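Local coordinates for D-glycero-D-manno-heptose 1-phosphate kinase (Bacteroides thetaiotaomicron, PDB 3K85), which probably transfers a phosphate group from ATP to a heptose phosphate substrate, at residues Y85-R90 / A144-R149; N105-P108 / G114-S117; D160-A165 / D178-N183. One frame throughout, in Å; residues are numbered along the deposited sequence.

Along the chain from the N terminus, helix 79-91 comes first, and interaction 1 closes a long loop by joining it to helix 137-151. Nested inside that loop is interaction 2, a short closure of the turn between the end of strand 99-105 and the start of helix 115-131. Interaction 3 opens only after interaction 1 has closed, setting helix 159-166 against strand 179-185 and closing a short connection that runs through strand 169-175. The three meet around two helical residues. Glu148 of helix 137-151 reaches Ser116 and Ser117 with probable hydrogen bonds (OE2 to Ser116 OG, OE1 to Ser117 OG), and Gln161 of helix 159-166 packs against Tyr145, Arg149 and Ser117.

Interaction 1 (Y85-R90 / A144-R149); sequences YNRIIR and AYEIER
Arg87 makes a helix-to-helix contact with Glu146 and Ile147, part salt bridge and part apolar packing, at the partly buried meeting of helices 79-91 and 137-151 in the N-terminal GHMP kinase region. The charged half is short: Arg87 NH2 lies 2.7 Å from Glu146 OE1. The oxygen comes in at the edge of the guanidinium, close to its plane, while the carboxylate is turned 35° from that plane. Arg87 leaves its helix with CG opposite the backbone N; this chi1 of -159° sets CG against Ile147, and the bend at chi2 then turns CD and the guanidinium away from that line, toward Glu146. Arg87 CG is 3.5 Å from Ile147 CG1, and Arg87 CB is 3.8 Å from Ile147 CD1. The methylenes thus fill the apolar side of the contact and the charged tip runs on to Glu146, which like Arg87 is partly exposed. Arg87 NH1 has a second acidic partner, Asp91 one turn along its own helix, so two carboxylates share the guanidinium and would be expected to limit its rotation. Beside the contact, Ile88 packs on Leu124 and Leu131 of helix 115-131, and Ala144 touches Val120 of that helix and Gln161 of helix 159-166.

Interaction 2 (N105-P108 / G114-S117); sequences NDAP and GTSS
With chi1 at -63°, Thr115 places its hydroxyl beside its own backbone N, facing Pro108, and sends its methyl the other way round CB, toward Asn105. Asn105 in turn has CG opposite its backbone N (chi1 -157°), which swings the amide over to that methyl. The two branches of the threonine therefore do separate jobs. Thr115 OG1 donates to Pro108 O at 3.1 Å, with a C=O...donor angle of 154° and the donor tilted somewhat out of the carbonyl plane; Ser111 OG is a second partner of that oxygen. The methyl meets polar atoms without bonding to them: Thr115 CG2 lies 3.2 Å from Asn105 ND2 and 3.5 Å from Ala107 O. Asn105 ND2 is buried by the contact with no polar partner in the model. The other end of the amide is better served: Asn105 OD1 receives the N-H of Ala107 at 2.9 Å, in plane and on a lone pair, an Asx turn that holds the side chain against the loop. The arrangement closes the base of the glycine-rich turn whose sequence fits the GHMP kinase phosphate-binding motif, which in relatives wraps the ATP phosphates. Gly114 takes the N-cap position of helix 115-131, strand 99-105 ends at Asn105, and Leu10 of strand 4-15 packs on Asn105, Ala107 and Thr115.

Interaction 3 (D160-A165 / D178-N183); sequences DQYAAA and DLVIVN
Tyr162 packs its ring against Val180 and Val182, a buried apolar contact between helix 159-166 and strand 179-185. Its chi1 of -74° puts CG opposite the carbonyl carbon and directs the ring to the strand; chi2 turns the ring plane perpendicular to the plane of CA, CB and CG, which presents a face to Val180 CG2. The backbones stay well apart, with the CA atoms of Tyr162 and Val182 8.0 Å from each other, and the aromatic side chain bridges the distance.

Val180 comes from the opposite direction and grips the hydroxyl half with both methyls. Its chi1 of 58° puts CG1 in the crowded position between backbone N and carbonyl carbon and CG2 opposite the N. CG2 sits over one ring face, 4.0 Å from the Tyr162 centroid and 18° off the ring normal, a CH-pi contact displaced toward the rim. CG1 goes farther out along the tyrosine: it is 3.5 Å from Tyr162 CZ and a tight 3.2 Å from Tyr162 OH. Val182 uses another rotamer, with CG1 rather than CG2 opposite the backbone N, and touches the inner half of the ring through CG2, 3.9 Å from Tyr162 CD1. Together the two valines follow the CD1-CE1 side of the ring out to the hydroxyl.

The alternation of the strand explains the pairing: Val180 and Val182 turn inward to the helix, while Ile181 between them turns away and packs on Leu244 of the second subunit. Val180 O also takes a hydrogen bond from Lys248 of that subunit. Within the chain, strand 179-185 pairs antiparallel with strand 169-175, whose Met172 touches Tyr162, and Ser141 of helix 137-151 also packs on Tyr162.

Interaction 1 (Y85-R90 / A144-R149)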
loop_
_atom_site.group_PDB
_atom_site.type_symbol
_atom_site.label_atom_id
_atom_site.label_comp_id
_atom_site.label_asym_id
_atom_site.label_seq_id
_atom_site.Cartn_x
_atom_site.Cartn_y
_atom_site.Cartn_z
ATOM N N TYR A 85 -27.445 10.114 -12.607
ATOM C CA TYR A 85 -28.822 9.971 -12.164
ATOM C C TYR A 85 -29.582 8.915 -12.978
ATOM O O TYR A 85 -30.328 8.109 -12.417
ATOM C CB TYR A 85 -29.556 11.303 -12.271
ATOM C CG TYR A 85 -31.020 11.179 -11.955
ATOM C CD1 TYR A 85 -31.450 11.007 -10.645
ATOM C CD2 TYR A 85 -31.979 11.162 -12.974
ATOM C CE1 TYR A 85 -32.794 10.814 -10.348
ATOM C CE2 TYR A 85 -33.330 10.969 -12.687
ATOM C CZ TYR A 85 -33.727 10.792 -11.375
ATOM O OH TYR A 85 -35.049 10.558 -11.069
ATOM N N ASN A 86 -29.406 8.917 -14.298
ATOM C CA ASN A 86 -30.115 7.947 -15.136
ATOM C C ASN A 86 -29.668 6.514 -14.839
ATOM O O ASN A 86 -30.500 5.619 -14.590
ATOM C CB ASN A 86 -29.911 8.266 -16.626
ATOM C CG ASN A 86 -30.630 9.544 -17.058
ATOM O OD1 ASN A 86 -31.644 9.930 -16.473
ATOM N ND2 ASN A 86 -30.115 10.191 -18.093
ATOM N N ARG A 87 -28.350 6.317 -14.856
ATOM C CA ARG A 87 -27.734 5.025 -14.598
ATOM C C ARG A 87 -28.192 4.438 -13.268
ATOM O O ARG A 87 -28.482 3.244 -13.193
ATOM C CB ARG A 87 -26.211 5.173 -14.591
ATOM C CG ARG A 87 -25.442 3.879 -14.822
ATOM C CD ARG A 87 -25.514 3.451 -16.286
ATOM N NE ARG A 87 -24.425 2.541 -16.630
ATOM C CZ ARG A 87 -24.324 1.312 -16.150
ATOM N NH1 ARG A 87 -25.257 0.858 -15.321
ATOM N NH2 ARG A 87 -23.283 0.551 -16.471
ATOM N N ILE A 88 -28.254 5.270 -12.224
ATOM C CA ILE A 88 -28.677 4.809 -10.898
ATOM C C ILE A 88 -30.165 4.476 -10.885
ATOM O O ILE A 88 -30.597 3.527 -10.217
ATOM C CB ILE A 88 -28.387 5.872 -9.761
ATOM C CG1 ILE A 88 -26.877 6.085 -9.582
ATOM C CG2 ILE A 88 -28.951 5.387 -8.430
ATOM C CD1 ILE A 88 -26.116 4.814 -9.259
ATOM N N ILE A 89 -30.961 5.262 -11.606
ATOM C CA ILE A 89 -32.402 4.987 -11.657
ATOM C C ILE A 89 -32.631 3.641 -12.339
ATOM O O ILE A 89 -33.469 2.858 -11.895
ATOM C CB ILE A 89 -33.189 6.080 -12.434
ATOM C CG1 ILE A 89 -33.111 7.416 -11.687
ATOM C CG2 ILE A 89 -34.657 5.659 -12.581
ATOM C CD1 ILE A 89 -33.796 7.406 -10.331
ATOM N N ARG A 90 -31.874 3.378 -13.406
ATOM C CA ARG A 90 -31.990 2.125 -14.142
ATOM C C ARG A 90 -31.471 0.921 -13.366
ATOM O O ARG A 90 -32.218 -0.019 -13.087
ATOM C CB ARG A 90 -31.231 2.201 -15.468
ATOM C CG ARG A 90 -31.825 3.151 -16.470
ATOM C CD ARG A 90 -31.485 2.689 -17.862
ATOM N NE ARG A 90 -30.052 2.697 -18.109
ATOM C CZ ARG A 90 -29.337 3.800 -18.303
ATOM N NH1 ARG A 90 -29.932 4.991 -18.279
ATOM N NH2 ARG A 90 -28.032 3.712 -18.532
ATOM N N ALA A 144 -18.355 4.142 -12.980
ATOM C CA ALA A 144 -18.019 5.486 -13.424
ATOM C C ALA A 144 -17.448 5.453 -14.833
ATOM O O ALA A 144 -17.760 6.312 -15.659
ATOM C CB ALA A 144 -17.014 6.128 -12.461
ATOM N N TYR A 145 -16.604 4.461 -15.099
ATOM C CA TYR A 145 -15.994 4.308 -16.411
ATOM C C TYR A 145 -17.086 4.006 -17.423
ATOM O O TYR A 145 -17.047 4.487 -18.555
ATOM C CB TYR A 145 -14.998 3.154 -16.406
ATOM C CG TYR A 145 -14.327 2.910 -17.739
ATOM C CD1 TYR A 145 -13.261 3.703 -18.161
ATOM C CD2 TYR A 145 -14.746 1.870 -18.572
ATOM C CE1 TYR A 145 -12.618 3.465 -19.382
ATOM C CE2 TYR A 145 -14.118 1.619 -19.798
ATOM C CZ TYR A 145 -13.051 2.418 -20.197
ATOM O OH TYR A 145 -12.407 2.162 -21.395
ATOM N N GLU A 146 -18.063 3.207 -17.010
ATOM C CA GLU A 146 -19.145 2.846 -17.908
ATOM C C GLU A 146 -20.100 3.993 -18.216
ATOM O O GLU A 146 -20.547 4.128 -19.359
ATOM C CB GLU A 146 -19.905 1.637 -17.360
ATOM C CG GLU A 146 -19.258 0.326 -17.784
ATOM C CD GLU A 146 -19.949 -0.889 -17.214
ATOM O OE1 GLU A 146 -21.196 -0.957 -17.292
ATOM O OE2 GLU A 146 -19.242 -1.783 -16.697
ATOM N N ILE A 147 -20.403 4.825 -17.222
ATOM C CA ILE A 147 -21.300 5.951 -17.449
ATOM C C ILE A 147 -20.644 6.957 -18.378
ATOM O O ILE A 147 -21.243 7.417 -19.347
ATOM C CB ILE A 147 -21.637 6.690 -16.151
ATOM C CG1 ILE A 147 -22.512 5.823 -15.256
ATOM C CG2 ILE A 147 -22.357 7.993 -16.468
ATOM C CD1 ILE A 147 -22.694 6.415 -13.865
ATOM N N GLU A 148 -19.397 7.287 -18.075
ATOM C CA GLU A 148 -18.655 8.267 -18.850
ATOM C C GLU A 148 -18.261 7.795 -20.246
ATOM O O GLU A 148 -18.554 8.455 -21.238
ATOM C CB GLU A 148 -17.420 8.685 -18.047
ATOM C CG GLU A 148 -16.409 9.564 -18.765
ATOM C CD GLU A 148 -15.391 10.169 -17.797
ATOM O OE1 GLU A 148 -15.104 9.526 -16.757
ATOM O OE2 GLU A 148 -14.871 11.274 -18.079
ATOM N N ARG A 149 -17.609 6.645 -20.314
ATOM C CA ARG A 149 -17.136 6.096 -21.575
ATOM C C ARG A 149 -18.191 5.531 -22.532
ATOM O O ARG A 149 -18.079 5.726 -23.741
ATOM C CB ARG A 149 -16.064 5.044 -21.280
ATOM C CG ARG A 149 -14.840 5.620 -20.560
ATOM C CD ARG A 149 -13.946 6.385 -21.532
ATOM N NE ARG A 149 -13.480 7.673 -21.014
ATOM C CZ ARG A 149 -12.692 7.828 -19.954
ATOM N NH1 ARG A 149 -12.274 6.773 -19.276
ATOM N NH2 ARG A 149 -12.304 9.041 -19.582
#

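Interaction 2 (N105-P108 / G114-S117)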
loop_
_atom_site.group_PDB
_atom_site.type_symbol
_atom_site.label_atom_id
_atom_site.label_comp_id
_atom_site.label_asym_id
_atom_site.label_seq_id
_atom_site.Cartn_x
_atom_site.Cartn_y
_atom_site.Cartn_z
ATOM N N ASN A 105 -16.092 22.123 -9.138
ATOM C CA ASN A 105 -14.774 21.505 -9.204
ATOM C C ASN A 105 -13.698 22.560 -8.951
ATOM O O ASN A 105 -13.953 23.749 -9.102
ATOM C CB ASN A 105 -14.602 20.892 -10.602
ATOM C CG ASN A 105 -13.574 19.776 -10.643
ATOM O OD1 ASN A 105 -12.369 20.019 -10.545
ATOM N ND2 ASN A 105 -14.048 18.536 -10.788
ATOM N N ASP A 106 -12.504 22.125 -8.550
ATOM C CA ASP A 106 -11.396 23.049 -8.295
ATOM C C ASP A 106 -10.498 23.157 -9.521
ATOM O O ASP A 106 -9.474 23.839 -9.486
ATOM C CB ASP A 106 -10.540 22.596 -7.101
ATOM C CG ASP A 106 -11.244 22.770 -5.768
ATOM O OD1 ASP A 106 -12.036 23.727 -5.630
ATOM O OD2 ASP A 106 -10.989 21.959 -4.850
ATOM N N ALA A 107 -10.877 22.477 -10.600
ATOM C CA ALA A 107 -10.095 22.513 -11.834
ATOM C C ALA A 107 -10.991 22.527 -13.078
ATOM O O ALA A 107 -11.998 21.810 -13.146
ATOM C CB ALA A 107 -9.148 21.325 -11.884
ATOM N N PRO A 108 -10.627 23.348 -14.083
ATOM C CA PRO A 108 -11.356 23.505 -15.351
ATOM C C PRO A 108 -11.511 22.248 -16.229
ATOM O O PRO A 108 -10.985 21.177 -15.912
ATOM C CB PRO A 108 -10.583 24.626 -16.050
ATOM C CG PRO A 108 -9.186 24.455 -15.522
ATOM C CD PRO A 108 -9.433 24.212 -14.058
ATOM N N GLY A 114 -7.885 14.688 -14.689
ATOM C CA GLY A 114 -9.028 13.791 -14.637
ATOM C C GLY A 114 -10.283 14.414 -14.040
ATOM O O GLY A 114 -11.069 13.718 -13.387
ATOM N N THR A 115 -10.484 15.710 -14.279
ATOM C CA THR A 115 -11.638 16.435 -13.745
ATOM C C THR A 115 -12.965 15.728 -13.901
ATOM O O THR A 115 -13.697 15.528 -12.931
ATOM C CB THR A 115 -11.802 17.817 -14.398
ATOM O OG1 THR A 115 -10.659 18.628 -14.106
ATOM C CG2 THR A 115 -13.052 18.503 -13.858
ATOM N N SER A 116 -13.270 15.361 -15.138
ATOM C CA SER A 116 -14.517 14.687 -15.471
ATOM C C SER A 116 -14.744 13.391 -14.684
ATOM O O SER A 116 -15.772 13.218 -14.026
ATOM C CB SER A 116 -14.538 14.402 -16.979
ATOM O OG SER A 116 -15.806 13.931 -17.398
ATOM N N SER A 117 -13.788 12.477 -14.752
ATOM C CA SER A 117 -13.925 11.214 -14.036
ATOM C C SER A 117 -14.046 11.450 -12.527
ATOM O O SER A 117 -14.841 10.807 -11.842
ATOM C CB SER A 117 -12.725 10.327 -14.344
ATOM O OG SER A 117 -12.589 10.153 -15.747
#

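Interaction 3 (D160-A165 / D178-N183)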
loop_
_atom_site.group_PDB
_atom_site.type_symbol
_atom_site.label_atom_id
_atom_site.label_comp_id
_atom_site.label_asym_id
_atom_site.label_seq_id
_atom_site.Cartn_x
_atom_site.Cartn_y
_atom_site.Cartn_z
ATOM N N ASP A 160 -8.078 7.412 -14.304
ATOM C CA ASP A 160 -8.830 8.484 -13.648
ATOM C C ASP A 160 -9.973 8.032 -12.756
ATOM O O ASP A 160 -10.102 8.497 -11.626
ATOM C CB ASP A 160 -9.394 9.462 -14.685
ATOM C CG ASP A 160 -8.312 10.157 -15.477
ATOM O OD1 ASP A 160 -7.112 9.878 -15.235
ATOM O OD2 ASP A 160 -8.668 10.983 -16.347
ATOM N N GLN A 161 -10.822 7.147 -13.251
ATOM C CA GLN A 161 -11.937 6.699 -12.425
ATOM C C GLN A 161 -11.460 6.005 -11.147
ATOM O O GLN A 161 -11.972 6.259 -10.053
ATOM C CB GLN A 161 -12.853 5.743 -13.204
ATOM C CG GLN A 161 -13.712 6.409 -14.279
ATOM C CD GLN A 161 -12.970 6.641 -15.586
ATOM O OE1 GLN A 161 -11.749 6.526 -15.663
ATOM N NE2 GLN A 161 -13.722 6.975 -16.630
ATOM N N TYR A 162 -10.466 5.137 -11.290
ATOM C CA TYR A 162 -9.955 4.385 -10.152
ATOM C C TYR A 162 -9.207 5.248 -9.144
ATOM O O TYR A 162 -9.327 5.035 -7.930
ATOM C CB TYR A 162 -9.065 3.238 -10.647
ATOM C CG TYR A 162 -9.849 2.096 -11.255
ATOM C CD1 TYR A 162 -10.283 1.033 -10.465
ATOM C CD2 TYR A 162 -10.228 2.118 -12.597
ATOM C CE1 TYR A 162 -11.083 0.019 -10.992
ATOM C CE2 TYR A 162 -11.038 1.103 -13.136
ATOM C CZ TYR A 162 -11.462 0.064 -12.325
ATOM O OH TYR A 162 -12.313 -0.907 -12.819
ATOM N N ALA A 163 -8.435 6.217 -9.633
ATOM C CA ALA A 163 -7.693 7.088 -8.734
ATOM C C ALA A 163 -8.685 7.846 -7.846
ATOM O O ALA A 163 -8.550 7.881 -6.621
ATOM C CB ALA A 163 -6.836 8.059 -9.527
ATOM N N ALA A 164 -9.711 8.416 -8.462
ATOM C CA ALA A 164 -10.694 9.180 -7.712
ATOM C C ALA A 164 -11.384 8.387 -6.610
ATOM O O ALA A 164 -11.544 8.883 -5.492
ATOM C CB ALA A 164 -11.737 9.761 -8.665
ATOM N N ALA A 165 -11.793 7.159 -6.918
ATOM C CA ALA A 165 -12.492 6.329 -5.942
ATOM C C ALA A 165 -11.604 5.691 -4.874
ATOM O O ALA A 165 -12.040 5.502 -3.732
ATOM C CB ALA A 165 -13.307 5.236 -6.670
ATOM N N ASP A 178 -9.601 -6.851 -19.994
ATOM C CA ASP A 178 -9.983 -5.807 -19.047
ATOM C C ASP A 178 -10.289 -6.191 -17.592
ATOM O O ASP A 178 -11.412 -6.063 -17.106
ATOM C CB ASP A 178 -11.115 -4.928 -19.625
ATOM C CG ASP A 178 -12.492 -5.520 -19.433
ATOM O OD1 ASP A 178 -13.470 -4.762 -19.590
ATOM O OD2 ASP A 178 -12.599 -6.728 -19.133
ATOM N N LEU A 179 -9.254 -6.664 -16.905
ATOM C CA LEU A 179 -9.341 -6.993 -15.489
ATOM C C LEU A 179 -8.516 -5.867 -14.861
ATOM O O LEU A 179 -7.592 -5.354 -15.493
ATOM C CB LEU A 179 -8.692 -8.352 -15.192
ATOM C CG LEU A 179 -8.357 -8.646 -13.714
ATOM C CD1 LEU A 179 -9.621 -8.631 -12.845
ATOM C CD2 LEU A 179 -7.661 -9.998 -13.620
ATOM N N VAL A 180 -8.844 -5.465 -13.642
ATOM C CA VAL A 180 -8.087 -4.391 -13.012
ATOM C C VAL A 180 -7.719 -4.684 -11.573
ATOM O O VAL A 180 -8.551 -5.143 -10.798
ATOM C CB VAL A 180 -8.860 -3.058 -13.045
ATOM C CG1 VAL A 180 -10.193 -3.221 -12.362
ATOM C CG2 VAL A 180 -8.045 -1.972 -12.365
ATOM N N ILE A 181 -6.466 -4.415 -11.224
ATOM C CA ILE A 181 -5.987 -4.627 -9.869
ATOM C C ILE A 181 -5.389 -3.336 -9.347
ATOM O O ILE A 181 -4.517 -2.746 -9.979
ATOM C CB ILE A 181 -4.886 -5.716 -9.797
ATOM C CG1 ILE A 181 -5.338 -6.975 -10.542
ATOM C CG2 ILE A 181 -4.581 -6.048 -8.349
ATOM C CD1 ILE A 181 -6.712 -7.474 -10.129
ATOM N N VAL A 182 -5.866 -2.888 -8.198
ATOM C CA VAL A 182 -5.330 -1.674 -7.596
ATOM C C VAL A 182 -4.489 -2.046 -6.373
ATOM O O VAL A 182 -4.999 -2.619 -5.411
ATOM C CB VAL A 182 -6.457 -0.717 -7.161
ATOM C CG1 VAL A 182 -5.869 0.532 -6.524
ATOM C CG2 VAL A 182 -7.309 -0.355 -8.360
ATOM N N ASN A 183 -3.193 -1.764 -6.440
ATOM C CA ASN A 183 -2.297 -2.029 -5.321
ATOM C C ASN A 183 -2.192 -0.714 -4.547
ATOM O O ASN A 183 -1.411 0.164 -4.912
ATOM C CB ASN A 183 -0.915 -2.453 -5.835
ATOM C CG ASN A 183 -0.952 -3.773 -6.578
ATOM O OD1 ASN A 183 -0.964 -4.838 -5.970
ATOM N ND2 ASN A 183 -0.988 -3.707 -7.907
#